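Long-range contacts in AT-less polyketide synthase (Streptomyces platensis subsp. rosaceus, PDB 4TKT), which is the sixth ketosynthase domain of an isomigrastatin-producing AT-less type I polyketide synthase and probably catalyses decarboxylative condensation that extends the polyketide chain: residues V133-A137 with I165-S170; F559-A563 with L583-W587. One frame throughout, in Å; residues are numbered along the deposited sequence.

Interaction 1: residues V133-A137 with I165-S170; sequences VFAGA and IANRVS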
loop_
_atom_site.group_PDB
_atom_site.type_symbol
_atom_site.label_atom_id
_atom_site.label_comp_id
_atom_site.label_asym_id
_atom_site.label_seq_id
_atom_site.Cartn_x
_atom_site.Cartn_y
_atom_site.Cartn_z
ATOM N N VAL A 133 6.671 -1.645 -12.999
ATOM C CA VAL A 133 6.540 -0.752 -11.852
ATOM C C VAL A 133 5.838 0.541 -12.252
ATOM O O VAL A 133 6.332 1.296 -13.088
ATOM C CB VAL A 133 7.911 -0.423 -11.226
ATOM C CG1 VAL A 133 7.734 0.414 -9.973
ATOM C CG2 VAL A 133 8.662 -1.705 -10.898
ATOM N N PHE A 134 4.679 0.781 -11.652
ATOM C CA PHE A 134 3.864 1.942 -11.978
ATOM C C PHE A 134 3.586 2.741 -10.721
ATOM O O PHE A 134 2.803 2.323 -9.868
ATOM C CB PHE A 134 2.554 1.512 -12.637
ATOM C CG PHE A 134 2.745 0.744 -13.909
ATOM C CD1 PHE A 134 2.976 -0.619 -13.881
ATOM C CD2 PHE A 134 2.705 1.388 -15.135
ATOM C CE1 PHE A 134 3.160 -1.327 -15.050
ATOM C CE2 PHE A 134 2.888 0.686 -16.306
ATOM C CZ PHE A 134 3.116 -0.674 -16.264
ATOM N N ALA A 135 4.234 3.895 -10.609
ATOM C CA ALA A 135 4.135 4.706 -9.407
ATOM C C ALA A 135 3.400 6.012 -9.672
ATOM O O ALA A 135 3.541 6.609 -10.735
ATOM C CB ALA A 135 5.520 4.984 -8.851
ATOM N N GLY A 136 2.611 6.449 -8.699
ATOM C CA GLY A 136 1.938 7.728 -8.786
ATOM C C GLY A 136 2.478 8.701 -7.757
ATOM O O GLY A 136 2.558 8.379 -6.571
ATOM N N ALA A 137 2.861 9.887 -8.215
ATOM C CA ALA A 137 3.340 10.941 -7.328
ATOM C C ALA A 137 3.160 12.289 -8.009
ATOM O O ALA A 137 3.110 12.359 -9.234
ATOM C CB ALA A 137 4.790 10.715 -6.960
ATOM N N ILE A 165 11.321 7.392 -8.494
ATOM C CA ILE A 165 10.464 6.619 -7.605
ATOM C C ILE A 165 10.190 5.235 -8.186
ATOM O O ILE A 165 10.299 4.228 -7.489
ATOM C CB ILE A 165 9.132 7.345 -7.342
ATOM C CG1 ILE A 165 9.389 8.659 -6.603
ATOM C CG2 ILE A 165 8.192 6.471 -6.532
ATOM C CD1 ILE A 165 8.138 9.462 -6.341
ATOM N N ALA A 166 9.860 5.185 -9.471
ATOM C CA ALA A 166 9.607 3.911 -10.133
ATOM C C ALA A 166 10.904 3.251 -10.590
ATOM O O ALA A 166 11.048 2.031 -10.517
ATOM C CB ALA A 166 8.673 4.106 -11.312
ATOM N N ASN A 167 11.845 4.063 -11.059
ATOM C CA ASN A 167 13.082 3.547 -11.630
ATOM C C ASN A 167 13.995 2.870 -10.611
ATOM O O ASN A 167 14.649 1.878 -10.930
ATOM C CB ASN A 167 13.842 4.671 -12.335
ATOM C CG ASN A 167 13.290 4.964 -13.718
ATOM O OD1 ASN A 167 12.340 4.323 -14.166
ATOM N ND2 ASN A 167 13.881 5.936 -14.401
ATOM N N ARG A 168 14.041 3.394 -9.390
ATOM C CA ARG A 168 14.892 2.808 -8.360
ATOM C C ARG A 168 14.354 1.466 -7.889
ATOM O O ARG A 168 15.128 0.573 -7.546
ATOM C CB ARG A 168 15.047 3.753 -7.169
ATOM C CG ARG A 168 15.878 4.971 -7.493
ATOM C CD ARG A 168 16.428 5.629 -6.250
ATOM N NE ARG A 168 17.136 6.860 -6.586
ATOM C CZ ARG A 168 18.366 6.901 -7.088
ATOM N NH1 ARG A 168 19.031 5.773 -7.313
ATOM N NH2 ARG A 168 18.931 8.068 -7.366
ATOM N N VAL A 169 13.032 1.328 -7.870
ATOM C CA VAL A 169 12.419 0.052 -7.522
ATOM C C VAL A 169 12.745 -0.978 -8.599
ATOM O O VAL A 169 13.186 -2.084 -8.294
ATOM C CB VAL A 169 10.892 0.173 -7.354
ATOM C CG1 VAL A 169 10.261 -1.194 -7.223
ATOM C CG2 VAL A 169 10.562 1.020 -6.139
ATOM N N SER A 170 12.543 -0.602 -9.858
ATOM C CA SER A 170 12.859 -1.482 -10.981
ATOM C C SER A 170 14.317 -1.917 -10.944
ATOM O O SER A 170 14.633 -3.087 -11.162
ATOM C CB SER A 170 12.559 -0.789 -12.310
ATOM O OG SER A 170 11.189 -0.449 -12.408
#
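Ile165 and Ala137 touch at the start of a helix-on-sheet contact in the thiolase fold of the ketosynthase. Helix segment 165-170 packs along one face of strand segment 133-136. The two short axes approach to 7.8 Å and run roughly antiparallel, at 150°. All the touching residues are buried, and no hydrogen bond joins the two segments. Ile165 uses two branches. Its CD1 lies 3.6 Å from Ala137 CB, while CG2 sits 3.8 Å from Ala135 CB. One isoleucine thus meets two alanines whose CB atoms both point toward the helix. Ala166 comes next and points toward the strand. Its CB is 4.1 Å from Ala135 CB and is also near Val133 CG1. The small methyl groups let the backbones come close here, with the CA atoms of Ala135 and Ala166 5.6 Å apart. One turn on, Val169 CG1 reaches Val133 CG2 at 4.0 Å, the two side chains crossing at a slant. Ile165 and Val169 also touch Phe98 of helix 93-109. Ser170 closes the row. Its hydroxyl is hydrogen-bonded to Ser179 OG. With chi1 at -61°, OG stands beside the backbone N, and Val133 CG2 meets it at 3.2 Å.

Interaction 2: residues F559-A563 with L583-W587; sequences FQETA and LAVDW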
loop_
_atom_site.group_PDB
_atom_site.type_symbol
_atom_site.label_atom_id
_atom_site.label_comp_id
_atom_site.label_asym_id
_atom_site.label_seq_id
_atom_site.Cartn_x
_atom_site.Cartn_y
_atom_site.Cartn_z
ATOM N N PHE A 559 25.758 -31.947 -2.837
ATOM C CA PHE A 559 25.342 -32.238 -1.469
ATOM C C PHE A 559 23.889 -31.852 -1.225
ATOM O O PHE A 559 23.174 -32.542 -0.499
ATOM C CB PHE A 559 26.245 -31.518 -0.465
ATOM C CG PHE A 559 25.709 -31.516 0.942
ATOM C CD1 PHE A 559 25.772 -32.657 1.724
ATOM C CD2 PHE A 559 25.147 -30.372 1.484
ATOM C CE1 PHE A 559 25.279 -32.660 3.018
ATOM C CE2 PHE A 559 24.652 -30.369 2.776
ATOM C CZ PHE A 559 24.718 -31.513 3.543
ATOM N N GLN A 560 23.461 -30.742 -1.823
ATOM C CA GLN A 560 22.090 -30.267 -1.666
ATOM C C GLN A 560 21.082 -31.318 -2.112
ATOM O O GLN A 560 20.067 -31.533 -1.451
ATOM C CB GLN A 560 21.864 -28.973 -2.451
ATOM C CG GLN A 560 20.389 -28.648 -2.663
ATOM C CD GLN A 560 20.170 -27.354 -3.419
ATOM O OE1 GLN A 560 20.770 -26.331 -3.104
ATOM N NE2 GLN A 560 19.305 -27.395 -4.426
ATOM N N GLU A 561 21.374 -31.970 -3.235
ATOM C CA GLU A 561 20.506 -33.015 -3.764
ATOM C C GLU A 561 20.330 -34.133 -2.743
ATOM O O GLU A 561 19.257 -34.725 -2.635
ATOM C CB GLU A 561 21.068 -33.573 -5.072
ATOM N N THR A 562 21.389 -34.409 -1.989
ATOM C CA THR A 562 21.346 -35.443 -0.966
ATOM C C THR A 562 20.543 -34.985 0.248
ATOM O O THR A 562 19.733 -35.737 0.790
ATOM C CB THR A 562 22.761 -35.840 -0.510
ATOM O OG1 THR A 562 23.573 -36.127 -1.655
ATOM C CG2 THR A 562 22.703 -37.066 0.386
ATOM N N ALA A 563 20.768 -33.743 0.663
ATOM C CA ALA A 563 20.134 -33.214 1.863
ATOM C C ALA A 563 18.639 -32.978 1.659
ATOM O O ALA A 563 17.851 -33.106 2.597
ATOM C CB ALA A 563 20.821 -31.927 2.299
ATOM N N LEU A 583 24.855 -22.346 2.728
ATOM C CA LEU A 583 24.555 -23.117 1.528
ATOM C C LEU A 583 23.272 -22.632 0.863
ATOM O O LEU A 583 22.237 -22.498 1.515
ATOM C CB LEU A 583 24.436 -24.606 1.860
ATOM C CG LEU A 583 24.015 -25.530 0.713
ATOM C CD1 LEU A 583 25.100 -25.600 -0.353
ATOM C CD2 LEU A 583 23.667 -26.922 1.227
ATOM N N ALA A 584 23.348 -22.363 -0.435
ATOM C CA ALA A 584 22.166 -21.984 -1.197
ATOM C C ALA A 584 21.242 -23.185 -1.333
ATOM O O ALA A 584 21.696 -24.291 -1.609
ATOM C CB ALA A 584 22.557 -21.450 -2.561
ATOM N N VAL A 585 19.947 -22.972 -1.126
ATOM C CA VAL A 585 18.984 -24.067 -1.158
ATOM C C VAL A 585 17.751 -23.709 -1.981
ATOM O O VAL A 585 17.129 -22.669 -1.761
ATOM C CB VAL A 585 18.538 -24.466 0.266
ATOM C CG1 VAL A 585 17.370 -25.442 0.211
ATOM C CG2 VAL A 585 19.702 -25.057 1.047
ATOM N N ASP A 586 17.405 -24.574 -2.930
ATOM C CA ASP A 586 16.184 -24.406 -3.707
ATOM C C ASP A 586 15.027 -25.103 -2.998
ATOM O O ASP A 586 14.734 -26.269 -3.263
ATOM C CB ASP A 586 16.362 -24.956 -5.123
ATOM C CG ASP A 586 15.214 -24.587 -6.044
ATOM O OD1 ASP A 586 14.609 -23.510 -5.849
ATOM O OD2 ASP A 586 14.918 -25.373 -6.966
ATOM N N TRP A 587 14.371 -24.373 -2.101
ATOM C CA TRP A 587 13.373 -24.942 -1.199
ATOM C C TRP A 587 12.154 -25.528 -1.904
ATOM O O TRP A 587 11.411 -26.316 -1.316
ATOM C CB TRP A 587 12.911 -23.883 -0.200
ATOM C CG TRP A 587 13.989 -23.434 0.721
ATOM C CD1 TRP A 587 14.708 -22.279 0.640
ATOM C CD2 TRP A 587 14.481 -24.135 1.866
ATOM N NE1 TRP A 587 15.617 -22.216 1.669
ATOM C CE2 TRP A 587 15.498 -23.345 2.435
ATOM C CE3 TRP A 587 14.157 -25.355 2.468
ATOM C CZ2 TRP A 587 16.195 -23.733 3.576
ATOM C CZ3 TRP A 587 14.851 -25.740 3.599
ATOM C CH2 TRP A 587 15.858 -24.932 4.141
#
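Phe559 and Leu583 meet at the edge of an aromatic ring. Leu583 CD2 lies near the ring plane, 3.8 Å from Phe559 CD2 and almost as near to CE2. Leu583 therefore touches the rim and not the face. One face is taken by Ala563 CB, a turn further along helix 560-568. It sits 4.0 Å above the plane of the Phe559 ring, offset toward the rim. Phe559 has CG anti to its own N (chi1 167°), which carries the ring round to Leu583.

Gln560 reaches from the helix to the loop. Its side chain is extended, with chi1 at 163° and chi2 at 179°, and this stretch brings the amide up to the backbone of Ala584, Val585 and Asp586. As modelled, Gln560 OE1 is 2.7 Å from Ala584 O. Two oxygens this close suggest that the amide is probably turned over, in which case a hydrogen bond to the carbonyl is possible. With an alanine here, the Ala584 carbonyl would probably lose its polar neighbour and a gap would open between helix and loop.

Within the loop, Val585 CG1 lies over the centre of the Trp587 ring, 3.5 Å above its plane. Trp587 also meets Trp579 of helix 573-580 edge-to-face.

The contact joins the first turn of helix 560-568 to the loop after helix 573-580, at the protein surface. With no salt bridge across it, the contact pairs an apolar touch at a ring edge with a polar amide near main chain, whose orientation stays uncertain.

In the fold
The two contacts occupy different parts of one chain. Interaction 1 is centred about 13 Å from the centre of the chain, buried inside the ketosynthase fold. Interaction 2 is centred about 35 Å out, on the surface. Their own centres are 35 Å apart, and their nearest atoms are about 21 Å apart, so they do not touch. They follow one another along the chain. Interaction 1 is probably the closer to the active site, since helix 188-202, on which Phe134 packs, appears to match the helix that follows the nucleophilic cysteine in other ketosynthases. Interaction 2 joins peripheral elements near strand 509-515, where Arg510 makes a weak hydrogen bond to Leu583 O.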